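Local coordinates for pyoverdine biosynthesis protein PvcB (PDB 4YLM), which catalyses the iron- and 2-oxoglutarate-dependent oxidation of tyrosine isonitrile in the biosynthesis of paerucumarin, at residues A[121-135]-A[245-257]. Numbering follows the deposited sequence.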
loop_
_atom_site.group_PDB
_atom_site.type_symbol
_atom_site.label_atom_id
_atom_site.label_comp_id
_atom_site.label_asym_id
_atom_site.label_seq_id
_atom_site.Cartn_x
_atom_site.Cartn_y
_atom_site.Cartn_z
ATOM N N VAL A 121 -20.990 -0.492 12.157
ATOM C CA VAL A 121 -20.312 0.789 12.342
ATOM C C VAL A 121 -19.350 1.030 11.172
ATOM O O VAL A 121 -18.509 0.185 10.871
ATOM C CB VAL A 121 -19.557 0.807 13.710
ATOM C CG1 VAL A 121 -18.781 2.095 13.897
ATOM C CG2 VAL A 121 -20.546 0.596 14.870
ATOM N N PRO A 122 -19.486 2.174 10.487
ATOM C CA PRO A 122 -18.602 2.417 9.342
ATOM C C PRO A 122 -17.189 2.749 9.808
ATOM O O PRO A 122 -17.044 3.393 10.840
ATOM C CB PRO A 122 -19.224 3.641 8.678
ATOM C CG PRO A 122 -19.874 4.382 9.816
ATOM C CD PRO A 122 -20.381 3.315 10.760
ATOM N N GLU A 123 -16.165 2.329 9.062
ATOM C CA GLU A 123 -14.801 2.723 9.417
ATOM C C GLU A 123 -14.503 4.166 9.015
ATOM O O GLU A 123 -13.876 4.904 9.770
ATOM C CB GLU A 123 -13.747 1.765 8.823
ATOM C CG GLU A 123 -12.304 2.179 9.176
ATOM C CD GLU A 123 -11.262 1.109 8.856
ATOM O OE1 GLU A 123 -11.576 0.167 8.097
ATOM O OE2 GLU A 123 -10.125 1.217 9.369
ATOM N N PHE A 124 -14.948 4.568 7.826
ATOM C CA PHE A 124 -14.636 5.892 7.300
ATOM C C PHE A 124 -15.876 6.705 6.955
ATOM O O PHE A 124 -16.895 6.158 6.490
ATOM C CB PHE A 124 -13.807 5.797 6.006
ATOM C CG PHE A 124 -12.501 5.047 6.153
ATOM C CD1 PHE A 124 -11.464 5.558 6.932
ATOM C CD2 PHE A 124 -12.312 3.836 5.498
ATOM C CE1 PHE A 124 -10.246 4.852 7.058
ATOM C CE2 PHE A 124 -11.105 3.128 5.618
ATOM C CZ PHE A 124 -10.078 3.638 6.397
ATOM N N GLN A 125 -15.753 8.020 7.141
ATOM C CA GLN A 125 -16.625 8.996 6.494
ATOM C C GLN A 125 -15.836 9.597 5.327
ATOM O O GLN A 125 -14.678 9.973 5.489
ATOM C CB GLN A 125 -17.008 10.125 7.470
ATOM C CG GLN A 125 -17.664 9.681 8.779
ATOM C CD GLN A 125 -17.408 10.673 9.914
ATOM O OE1 GLN A 125 -16.281 11.127 10.109
ATOM N NE2 GLN A 125 -18.453 11.028 10.646
ATOM N N VAL A 126 -16.447 9.655 4.147
ATOM C CA VAL A 126 -15.874 10.366 3.018
ATOM C C VAL A 126 -16.786 11.564 2.744
ATOM O O VAL A 126 -17.972 11.393 2.458
ATOM C CB VAL A 126 -15.781 9.475 1.765
ATOM C CG1 VAL A 126 -15.288 10.282 0.563
ATOM C CG2 VAL A 126 -14.841 8.287 2.034
ATOM N N PHE A 127 -16.239 12.769 2.868
ATOM C CA PHE A 127 -17.006 13.994 2.630
ATOM C C PHE A 127 -16.489 14.677 1.377
ATOM O O PHE A 127 -15.302 14.951 1.270
ATOM C CB PHE A 127 -16.821 15.002 3.770
ATOM C CG PHE A 127 -17.386 14.576 5.094
ATOM C CD1 PHE A 127 -18.710 14.837 5.421
ATOM C CD2 PHE A 127 -16.576 13.980 6.046
ATOM C CE1 PHE A 127 -19.227 14.475 6.673
ATOM C CE2 PHE A 127 -17.080 13.612 7.287
ATOM C CZ PHE A 127 -18.409 13.870 7.606
ATOM N N HIS A 128 -17.376 14.977 0.437
ATOM C CA HIS A 128 -17.019 15.817 -0.689
ATOM C C HIS A 128 -17.708 17.178 -0.506
ATOM O O HIS A 128 -18.925 17.233 -0.343
ATOM C CB HIS A 128 -17.493 15.177 -1.983
ATOM C CG HIS A 128 -17.308 16.042 -3.193
ATOM N ND1 HIS A 128 -18.187 16.029 -4.259
ATOM C CD2 HIS A 128 -16.344 16.938 -3.512
ATOM C CE1 HIS A 128 -17.772 16.884 -5.178
ATOM N NE2 HIS A 128 -16.657 17.448 -4.751
ATOM N N CYS A 129 -16.940 18.260 -0.508
ATOM C CA CYS A 129 -17.543 19.593 -0.491
ATOM C C CYS A 129 -17.915 19.993 -1.910
ATOM O O CYS A 129 -17.049 20.307 -2.730
ATOM C CB CYS A 129 -16.602 20.630 0.117
ATOM S SG CYS A 129 -17.312 22.302 0.187
ATOM N N VAL A 130 -19.204 19.946 -2.217
ATOM C CA VAL A 130 -19.653 20.307 -3.554
ATOM C C VAL A 130 -19.440 21.798 -3.797
ATOM O O VAL A 130 -19.000 22.208 -4.875
ATOM C CB VAL A 130 -21.132 19.952 -3.774
ATOM C CG1 VAL A 130 -21.596 20.436 -5.148
ATOM C CG2 VAL A 130 -21.331 18.456 -3.630
ATOM N N ASP A 131 -19.744 22.600 -2.781
ATOM C CA ASP A 131 -19.665 24.048 -2.906
ATOM C C ASP A 131 -19.552 24.685 -1.527
ATOM O O ASP A 131 -20.234 24.278 -0.585
ATOM C CB ASP A 131 -20.910 24.574 -3.637
ATOM C CG ASP A 131 -20.766 26.017 -4.082
ATOM O OD1 ASP A 131 -19.644 26.422 -4.459
ATOM O OD2 ASP A 131 -21.787 26.745 -4.064
ATOM N N ALA A 132 -18.664 25.664 -1.399
ATOM C CA ALA A 132 -18.569 26.441 -0.166
ATOM C C ALA A 132 -18.193 27.877 -0.511
ATOM O O ALA A 132 -17.062 28.293 -0.295
ATOM C CB ALA A 132 -17.547 25.832 0.780
ATOM N N PRO A 133 -19.149 28.636 -1.069
ATOM C CA PRO A 133 -18.886 30.006 -1.519
ATOM C C PRO A 133 -18.837 30.980 -0.341
ATOM O O PRO A 133 -19.561 30.802 0.642
ATOM C CB PRO A 133 -20.084 30.304 -2.424
ATOM C CG PRO A 133 -21.193 29.499 -1.827
ATOM C CD PRO A 133 -20.555 28.245 -1.266
ATOM N N GLY A 134 -17.978 31.989 -0.432
ATOM C CA GLY A 134 -17.833 32.958 0.641
ATOM C C GLY A 134 -17.414 32.301 1.943
ATOM O O GLY A 134 -17.383 31.074 2.051
ATOM N N ASP A 135 -17.089 33.113 2.942
ATOM C CA ASP A 135 -16.662 32.561 4.218
ATOM C C ASP A 135 -17.721 32.682 5.306
ATOM O O ASP A 135 -18.536 33.606 5.314
ATOM C CB ASP A 135 -15.324 33.158 4.670
ATOM C CG ASP A 135 -14.249 32.095 4.851
ATOM O OD1 ASP A 135 -13.237 32.370 5.532
ATOM O OD2 ASP A 135 -14.424 30.977 4.319
ATOM N N ARG A 245 -12.554 24.349 8.057
ATOM C CA ARG A 245 -13.228 25.340 7.230
ATOM C C ARG A 245 -13.319 24.806 5.801
ATOM O O ARG A 245 -12.314 24.733 5.101
ATOM C CB ARG A 245 -12.413 26.639 7.248
ATOM C CG ARG A 245 -12.949 27.764 6.368
ATOM C CD ARG A 245 -14.044 28.551 7.075
ATOM N NE ARG A 245 -13.571 29.137 8.330
ATOM C CZ ARG A 245 -14.369 29.537 9.319
ATOM N NH1 ARG A 245 -15.687 29.409 9.205
ATOM N NH2 ARG A 245 -13.848 30.053 10.425
ATOM N N TRP A 246 -14.518 24.435 5.364
ATOM C CA TRP A 246 -14.692 23.819 4.048
ATOM C C TRP A 246 -14.365 24.734 2.869
ATOM O O TRP A 246 -14.701 25.920 2.878
ATOM C CB TRP A 246 -16.126 23.312 3.897
ATOM C CG TRP A 246 -16.453 22.204 4.838
ATOM C CD1 TRP A 246 -17.149 22.296 6.011
ATOM C CD2 TRP A 246 -16.081 20.830 4.696
ATOM N NE1 TRP A 246 -17.238 21.057 6.605
ATOM C CE2 TRP A 246 -16.587 20.143 5.815
ATOM C CE3 TRP A 246 -15.360 20.116 3.732
ATOM C CZ2 TRP A 246 -16.405 18.773 5.993
ATOM C CZ3 TRP A 246 -15.181 18.752 3.912
ATOM C CH2 TRP A 246 -15.698 18.098 5.035
ATOM N N ARG A 247 -13.723 24.171 1.845
ATOM C CA ARG A 247 -13.578 24.857 0.563
ATOM C C ARG A 247 -14.116 23.964 -0.535
ATOM O O ARG A 247 -14.050 22.728 -0.440
ATOM C CB ARG A 247 -12.120 25.202 0.268
ATOM C CG ARG A 247 -11.408 25.914 1.410
ATOM C CD ARG A 247 -10.885 27.266 0.962
ATOM N NE ARG A 247 -9.497 27.487 1.376
ATOM C CZ ARG A 247 -9.134 28.051 2.528
ATOM N NH1 ARG A 247 -10.058 28.453 3.403
ATOM N NH2 ARG A 247 -7.843 28.212 2.807
ATOM N N SER A 248 -14.631 24.593 -1.584
ATOM C CA SER A 248 -15.186 23.880 -2.727
ATOM C C SER A 248 -14.243 22.786 -3.246
ATOM O O SER A 248 -13.066 23.032 -3.526
ATOM C CB SER A 248 -15.530 24.874 -3.848
ATOM O OG SER A 248 -16.505 25.811 -3.402
ATOM N N ASP A 249 -14.784 21.576 -3.350
ATOM C CA ASP A 249 -14.072 20.412 -3.883
ATOM C C ASP A 249 -13.056 19.777 -2.930
ATOM O O ASP A 249 -12.308 18.889 -3.332
ATOM C CB ASP A 249 -13.457 20.706 -5.247
ATOM C CG ASP A 249 -14.495 20.662 -6.375
ATOM O OD1 ASP A 249 -15.480 19.878 -6.291
ATOM O OD2 ASP A 249 -14.327 21.429 -7.339
ATOM N N ASP A 250 -13.041 20.217 -1.675
ATOM C CA ASP A 250 -12.329 19.473 -0.642
ATOM C C ASP A 250 -12.852 18.046 -0.672
ATOM O O ASP A 250 -14.055 17.815 -0.843
ATOM C CB ASP A 250 -12.634 20.005 0.758
ATOM C CG ASP A 250 -11.810 21.215 1.137
ATOM O OD1 ASP A 250 -10.895 21.582 0.377
ATOM O OD2 ASP A 250 -12.094 21.796 2.217
ATOM N N LEU A 251 -11.960 17.084 -0.477
ATOM C CA LEU A 251 -12.397 15.727 -0.190
ATOM C C LEU A 251 -11.759 15.361 1.134
ATOM O O LEU A 251 -10.543 15.437 1.274
ATOM C CB LEU A 251 -11.957 14.752 -1.296
ATOM C CG LEU A 251 -12.507 13.322 -1.118
ATOM C CD1 LEU A 251 -13.989 13.274 -1.501
ATOM C CD2 LEU A 251 -11.729 12.320 -1.950
ATOM N N VAL A 252 -12.580 14.994 2.110
ATOM C CA VAL A 252 -12.097 14.682 3.435
ATOM C C VAL A 252 -12.434 13.233 3.740
ATOM O O VAL A 252 -13.549 12.769 3.484
ATOM C CB VAL A 252 -12.716 15.627 4.507
ATOM C CG1 VAL A 252 -12.487 15.096 5.924
ATOM C CG2 VAL A 252 -12.166 17.050 4.340
ATOM N N ILE A 253 -11.452 12.515 4.263
ATOM C CA ILE A 253 -11.650 11.129 4.644
ATOM C C ILE A 253 -11.283 11.029 6.108
ATOM O O ILE A 253 -10.148 11.302 6.465
ATOM C CB ILE A 253 -10.722 10.203 3.831
ATOM C CG1 ILE A 253 -11.009 10.354 2.327
ATOM C CG2 ILE A 253 -10.892 8.760 4.297
ATOM C CD1 ILE A 253 -9.924 9.712 1.434
ATOM N N ALA A 254 -12.245 10.635 6.943
ATOM C CA ALA A 254 -12.076 10.616 8.392
ATOM C C ALA A 254 -12.168 9.192 8.924
ATOM O O ALA A 254 -13.019 8.416 8.480
ATOM C CB ALA A 254 -13.166 11.511 9.061
ATOM N N ASP A 255 -11.280 8.857 9.859
ATOM C CA ASP A 255 -11.257 7.567 10.545
ATOM C C ASP A 255 -12.267 7.607 11.694
ATOM O O ASP A 255 -11.945 8.038 12.804
ATOM C CB ASP A 255 -9.824 7.298 11.070
ATOM C CG ASP A 255 -9.690 6.000 11.852
ATOM O OD1 ASP A 255 -10.661 5.214 11.940
ATOM O OD2 ASP A 255 -8.570 5.760 12.388
ATOM N N ASN A 256 -13.490 7.164 11.408
ATOM C CA ASN A 256 -14.579 7.162 12.384
ATOM C C ASN A 256 -14.345 6.230 13.581
ATOM O O ASN A 256 -15.032 6.349 14.591
ATOM C CB ASN A 256 -15.898 6.800 11.678
ATOM C CG ASN A 256 -17.091 6.799 12.618
ATOM O OD1 ASN A 256 -17.465 7.835 13.193
ATOM N ND2 ASN A 256 -17.716 5.638 12.756
ATOM N N LEU A 257 -13.388 5.300 13.472
ATOM C CA LEU A 257 -13.123 4.353 14.562
ATOM C C LEU A 257 -12.177 4.928 15.617
ATOM O O LEU A 257 -12.080 4.401 16.727
ATOM C CB LEU A 257 -12.568 3.015 14.026
ATOM C CG LEU A 257 -13.423 2.317 12.952
ATOM C CD1 LEU A 257 -12.829 0.952 12.579
ATOM C CD2 LEU A 257 -14.881 2.154 13.434
HETATM O O HOH W 1 -9.652 2.662 11.704
HETATM O O HOH W 2 -18.141 20.735 -7.084
HETATM O O HOH W 3 -14.511 27.457 -1.428
#
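The H128 imidazole and the D249 carboxylate lie side by side with planes only 2° apart, and NE2 of H128 donates to the anti lone pair of D249 OD1 at 3.1 Å; the D250 carbonyl also lies at that ring edge, and V130 N sits over one face. The F124 ring carries E123 CG over the centre of one face and has A254 O at its edge. These groups flank the antiparallel pairing of strands 124-131 and 251-255, part of the main sheet of this TauD/TfdA-type dioxygenase. A254 and V252 share a face with Q125 and F127; the small methyl of A254 lets Q125 OE1 come to 3.3 Å from its CB, and beta-branched V252 favours the extended backbone. Q125 NE2 bonds D114, a probable iron ligand, consistent with a second-shell residue that orients it. On the other face F124 and I253 pack against helix 45-55, a place suited to apolar side chains. F127 CB presses on W246 CH2 at 3.5 Å, the rings inclined by 56°. In the type II turn 247-250, D249 takes the third position with positive phi, which Asn, Asp and Gly tolerate better than most; its N bonds C129 O, and S248 OG accepts from A132 N. At the far end N256 bonds E123 O through its backbone N, while its CG, anti to that N (chi1 -179°), carries ND2 to P122 O at 3.0 Å.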